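Local atomic coordinates of diaminopropionate ammonia-lyase (Escherichia coli, PDB entry 4D9I), a protein that catalyses the pyridoxal phosphate-dependent alpha,beta-elimination of both L- and D-diaminopropionate to pyruvate and ammonia, working as a homodimer. Residues Ile310-Leu324 / Ser336-Ala349. Sequence-based numbering, arbitrary orientation.
Sequences ISCQDSVAALGMRVL and SGESGAVGLGVLAA
Gly320 and Gly345 meet backbone to backbone where helices 315-324 and 338-349 cross almost perpendicularly, at 91°, with axes only 6.8 Å apart. Gly320 CA and Gly345 CA lie 3.6 Å apart, and glycine suits both places because a CB on either would collide with a carbonyl oxygen of the opposite helix, Ala341 O or Val316 O. That closeness also lets Gly345 CA direct a CA-H...O contact at Val316 O (3.3 Å). Small and branched side chains fill in around the crossing as knobs into holes: Val316 sits among Val342, Gly345, Val346 and Ala349, while Ala341 nests among Ala317, Gly320, Met321 and Leu324, its CB 3.3 Å from Met321 N, too near the backbone for a longer side chain. Val316 CG1, trans to the backbone N (chi1 169°), lies against Val346 N at 3.5 Å. Farther along, the side chains of Leu324 and Leu344 lie antiparallel, Leu324 CD2 against Leu344 CG (3.7 Å), and Ile310, on the preceding strand, meets Val346 tip to tip. Met321 lays its flexible thioether over the other helix's start: CG lies 3.3 Å from Ser336 O, SD packs on Glu338 CA, and the chi3 bend (73°) turns CE back near Glu338 N. Replacing Met321 with an alanine would probably leave a gap beside Ser336 O and Glu338, uncovering the backbone there. One water donates to both Asp314 O and Glu338 OE2; another joins Met321 O to Ser336 N. Strand 308-312 and these successive helices belong to the larger mixed-sheet domain of a fold-type II PLP enzyme, where Val342 and Val346 pack helix 338-352 onto strand 254-260.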
loop_
_atom_site.group_PDB
_atom_site.type_symbol
_atom_site.label_atom_id
_atom_site.label_comp_id
_atom_site.label_asym_id
_atom_site.label_seq_id
_atom_site.Cartn_x
_atom_site.Cartn_y
_atom_site.Cartn_z
ATOM N N ILE B 310 25.546 7.185 2.521
ATOM C CA ILE B 310 24.414 7.914 3.096
ATOM C C ILE B 310 24.112 7.424 4.514
ATOM O O ILE B 310 24.044 6.218 4.768
ATOM C CB ILE B 310 23.138 7.805 2.227
ATOM C CG1 ILE B 310 23.278 8.671 0.969
ATOM C CG2 ILE B 310 21.895 8.238 3.017
ATOM C CD1 ILE B 310 22.111 8.610 0.002
ATOM N N SER B 311 23.968 8.380 5.426
ATOM C CA SER B 311 23.457 8.143 6.768
ATOM C C SER B 311 22.075 8.763 6.855
ATOM O O SER B 311 21.919 9.974 6.689
ATOM C CB SER B 311 24.368 8.778 7.813
ATOM O OG SER B 311 23.814 8.650 9.111
ATOM N N CYS B 312 21.071 7.944 7.126
ATOM C CA CYS B 312 19.706 8.446 7.108
ATOM C C CYS B 312 18.857 8.126 8.340
ATOM O O CYS B 312 19.128 7.183 9.094
ATOM C CB CYS B 312 18.993 8.039 5.815
ATOM S SG CYS B 312 18.591 6.293 5.736
ATOM N N GLN B 313 17.842 8.960 8.530
ATOM C CA GLN B 313 16.802 8.785 9.523
ATOM C C GLN B 313 16.126 7.416 9.368
ATOM O O GLN B 313 15.904 6.965 8.240
ATOM C CB GLN B 313 15.759 9.884 9.278
ATOM C CG GLN B 313 14.837 10.116 10.440
ATOM C CD GLN B 313 14.234 11.501 10.424
ATOM O OE1 GLN B 313 14.634 12.372 9.654
ATOM N NE2 GLN B 313 13.288 11.709 11.296
ATOM N N ASP B 314 15.784 6.788 10.498
ATOM C CA ASP B 314 15.013 5.537 10.548
ATOM C C ASP B 314 13.764 5.538 9.659
ATOM O O ASP B 314 13.515 4.577 8.927
ATOM C CB ASP B 314 14.577 5.246 11.986
ATOM C CG ASP B 314 15.566 4.382 12.744
ATOM O OD1 ASP B 314 15.433 4.275 13.989
ATOM O OD2 ASP B 314 16.476 3.802 12.106
ATOM N N SER B 315 12.992 6.624 9.731
ATOM C CA SER B 315 11.727 6.767 9.003
ATOM C C SER B 315 11.827 6.769 7.462
ATOM O O SER B 315 10.816 6.604 6.761
ATOM C CB SER B 315 10.997 8.029 9.486
ATOM O OG SER B 315 11.744 9.192 9.185
ATOM N N VAL B 316 13.043 6.917 6.937
ATOM C CA VAL B 316 13.285 6.781 5.503
ATOM C C VAL B 316 12.893 5.374 5.023
ATOM O O VAL B 316 12.278 5.225 3.958
ATOM C CB VAL B 316 14.769 7.079 5.159
ATOM C CG1 VAL B 316 15.095 6.687 3.722
ATOM C CG2 VAL B 316 15.078 8.553 5.376
ATOM N N ALA B 317 13.243 4.364 5.829
ATOM C CA ALA B 317 12.957 2.964 5.533
ATOM C C ALA B 317 11.453 2.728 5.551
ATOM O O ALA B 317 10.914 2.145 4.618
ATOM C CB ALA B 317 13.685 2.042 6.531
ATOM N N ALA B 318 10.783 3.240 6.585
ATOM C CA ALA B 318 9.315 3.185 6.673
ATOM C C ALA B 318 8.636 3.754 5.413
ATOM O O ALA B 318 7.748 3.125 4.863
ATOM C CB ALA B 318 8.824 3.892 7.921
ATOM N N LEU B 319 9.063 4.939 4.974
ATOM C CA LEU B 319 8.562 5.562 3.746
ATOM C C LEU B 319 8.751 4.628 2.533
ATOM O O LEU B 319 7.830 4.405 1.771
ATOM C CB LEU B 319 9.286 6.886 3.517
ATOM C CG LEU B 319 9.032 7.665 2.213
ATOM C CD1 LEU B 319 7.562 8.065 2.134
ATOM C CD2 LEU B 319 9.920 8.907 2.189
ATOM N N GLY B 320 9.943 4.061 2.398
ATOM C CA GLY B 320 10.197 3.061 1.362
ATOM C C GLY B 320 9.245 1.866 1.384
ATOM O O GLY B 320 8.768 1.438 0.346
ATOM N N MET B 321 9.019 1.294 2.567
ATOM C CA MET B 321 8.104 0.161 2.715
ATOM C C MET B 321 6.718 0.492 2.130
ATOM O O MET B 321 6.125 -0.322 1.405
ATOM C CB MET B 321 7.935 -0.195 4.191
ATOM C CG MET B 321 9.191 -0.753 4.858
ATOM S SD MET B 321 9.032 -0.876 6.652
ATOM C CE MET B 321 7.914 -2.252 6.887
ATOM N N ARG B 322 6.207 1.667 2.472
ATOM C CA ARG B 322 4.877 2.093 2.012
ATOM C C ARG B 322 4.818 2.351 0.511
ATOM O O ARG B 322 3.803 2.032 -0.149
ATOM C CB ARG B 322 4.426 3.344 2.758
ATOM C CG ARG B 322 4.187 3.099 4.248
ATOM C CD ARG B 322 3.652 4.340 4.930
ATOM N NE ARG B 322 3.930 4.242 6.348
ATOM C CZ ARG B 322 4.831 4.968 6.979
ATOM N NH1 ARG B 322 5.534 5.890 6.326
ATOM N NH2 ARG B 322 4.992 4.784 8.260
ATOM N N VAL B 323 5.870 2.971 -0.008
ATOM C CA VAL B 323 5.924 3.365 -1.442
ATOM C C VAL B 323 5.981 2.091 -2.304
ATOM O O VAL B 323 5.286 1.985 -3.316
ATOM C CB VAL B 323 7.156 4.258 -1.743
ATOM C CG1 VAL B 323 7.374 4.448 -3.258
ATOM C CG2 VAL B 323 7.050 5.612 -1.032
ATOM N N LEU B 324 6.805 1.121 -1.881
ATOM C CA LEU B 324 6.879 -0.179 -2.552
ATOM C C LEU B 324 5.595 -1.008 -2.436
ATOM O O LEU B 324 5.212 -1.676 -3.398
ATOM C CB LEU B 324 8.073 -1.012 -2.021
ATOM C CG LEU B 324 9.447 -0.504 -2.424
ATOM C CD1 LEU B 324 10.574 -1.199 -1.630
ATOM C CD2 LEU B 324 9.665 -0.687 -3.907
ATOM N N SER B 336 8.142 -5.271 1.002
ATOM C CA SER B 336 9.523 -4.996 1.383
ATOM C C SER B 336 9.586 -4.634 2.868
ATOM O O SER B 336 8.899 -3.700 3.315
ATOM C CB SER B 336 10.068 -3.829 0.545
ATOM O OG SER B 336 11.482 -3.694 0.675
ATOM N N GLY B 337 10.451 -5.340 3.601
ATOM C CA GLY B 337 10.622 -5.121 5.039
ATOM C C GLY B 337 11.390 -3.844 5.309
ATOM O O GLY B 337 11.877 -3.206 4.388
ATOM N N GLU B 338 11.539 -3.493 6.577
ATOM C CA GLU B 338 12.202 -2.235 6.927
ATOM C C GLU B 338 13.593 -2.057 6.287
ATOM O O GLU B 338 13.850 -1.055 5.582
ATOM C CB GLU B 338 12.271 -2.072 8.443
ATOM C CG GLU B 338 12.579 -0.645 8.849
ATOM C CD GLU B 338 12.463 -0.435 10.339
ATOM O OE1 GLU B 338 12.307 -1.421 11.072
ATOM O OE2 GLU B 338 12.537 0.720 10.787
ATOM N N SER B 339 14.460 -3.044 6.500
ATOM C CA SER B 339 15.773 -3.054 5.875
ATOM C C SER B 339 15.764 -3.289 4.365
ATOM O O SER B 339 16.679 -2.848 3.667
ATOM C CB SER B 339 16.677 -4.092 6.549
ATOM O OG SER B 339 16.955 -3.668 7.862
ATOM N N GLY B 340 14.770 -4.020 3.878
ATOM C CA GLY B 340 14.630 -4.244 2.450
ATOM C C GLY B 340 14.342 -2.977 1.659
ATOM O O GLY B 340 14.737 -2.872 0.504
ATOM N N ALA B 341 13.659 -2.022 2.295
ATOM C CA ALA B 341 13.056 -0.895 1.590
ATOM C C ALA B 341 13.832 0.425 1.632
ATOM O O ALA B 341 13.466 1.369 0.937
ATOM C CB ALA B 341 11.619 -0.680 2.081
ATOM N N VAL B 342 14.919 0.472 2.395
ATOM C CA VAL B 342 15.572 1.731 2.741
ATOM C C VAL B 342 16.248 2.417 1.553
ATOM O O VAL B 342 16.294 3.640 1.513
ATOM C CB VAL B 342 16.538 1.585 3.953
ATOM C CG1 VAL B 342 17.818 0.847 3.574
ATOM C CG2 VAL B 342 16.864 2.942 4.554
ATOM N N GLY B 343 16.778 1.638 0.609
ATOM C CA GLY B 343 17.366 2.208 -0.601
ATOM C C GLY B 343 16.291 2.966 -1.365
ATOM O O GLY B 343 16.461 4.152 -1.710
ATOM N N LEU B 344 15.175 2.295 -1.630
ATOM C CA LEU B 344 14.020 2.950 -2.266
ATOM C C LEU B 344 13.500 4.120 -1.431
ATOM O O LEU B 344 13.111 5.175 -1.968
ATOM C CB LEU B 344 12.888 1.939 -2.531
ATOM C CG LEU B 344 11.721 2.352 -3.433
ATOM C CD1 LEU B 344 10.734 3.247 -2.691
ATOM C CD2 LEU B 344 12.196 3.012 -4.730
ATOM N N GLY B 345 13.518 3.959 -0.118
ATOM C CA GLY B 345 13.120 5.052 0.753
ATOM C C GLY B 345 13.922 6.309 0.515
ATOM O O GLY B 345 13.363 7.402 0.554
ATOM N N VAL B 346 15.233 6.159 0.271
ATOM C CA VAL B 346 16.096 7.322 0.051
ATOM C C VAL B 346 15.604 8.140 -1.150
ATOM O O VAL B 346 15.512 9.368 -1.078
ATOM C CB VAL B 346 17.580 6.930 -0.131
ATOM C CG1 VAL B 346 18.397 8.095 -0.686
ATOM C CG2 VAL B 346 18.164 6.467 1.192
ATOM N N LEU B 347 15.300 7.449 -2.249
ATOM C CA LEU B 347 14.830 8.127 -3.460
ATOM C C LEU B 347 13.540 8.885 -3.187
ATOM O O LEU B 347 13.343 10.007 -3.677
ATOM C CB LEU B 347 14.615 7.133 -4.605
ATOM C CG LEU B 347 15.819 6.332 -5.102
ATOM C CD1 LEU B 347 15.419 5.468 -6.292
ATOM C CD2 LEU B 347 16.921 7.284 -5.502
ATOM N N ALA B 348 12.655 8.279 -2.407
ATOM C CA ALA B 348 11.374 8.909 -2.087
ATOM C C ALA B 348 11.594 10.132 -1.174
ATOM O O ALA B 348 10.940 11.165 -1.363
ATOM C CB ALA B 348 10.440 7.907 -1.423
ATOM N N ALA B 349 12.517 10.011 -0.206
ATOM C CA ALA B 349 12.827 11.113 0.709
ATOM C C ALA B 349 13.420 12.298 -0.045
ATOM O O ALA B 349 13.167 13.457 0.295
ATOM C CB ALA B 349 13.792 10.653 1.800
HETATM O O HOH W 1 11.737 2.913 9.909
HETATM O O HOH W 2 6.299 -3.086 0.773
#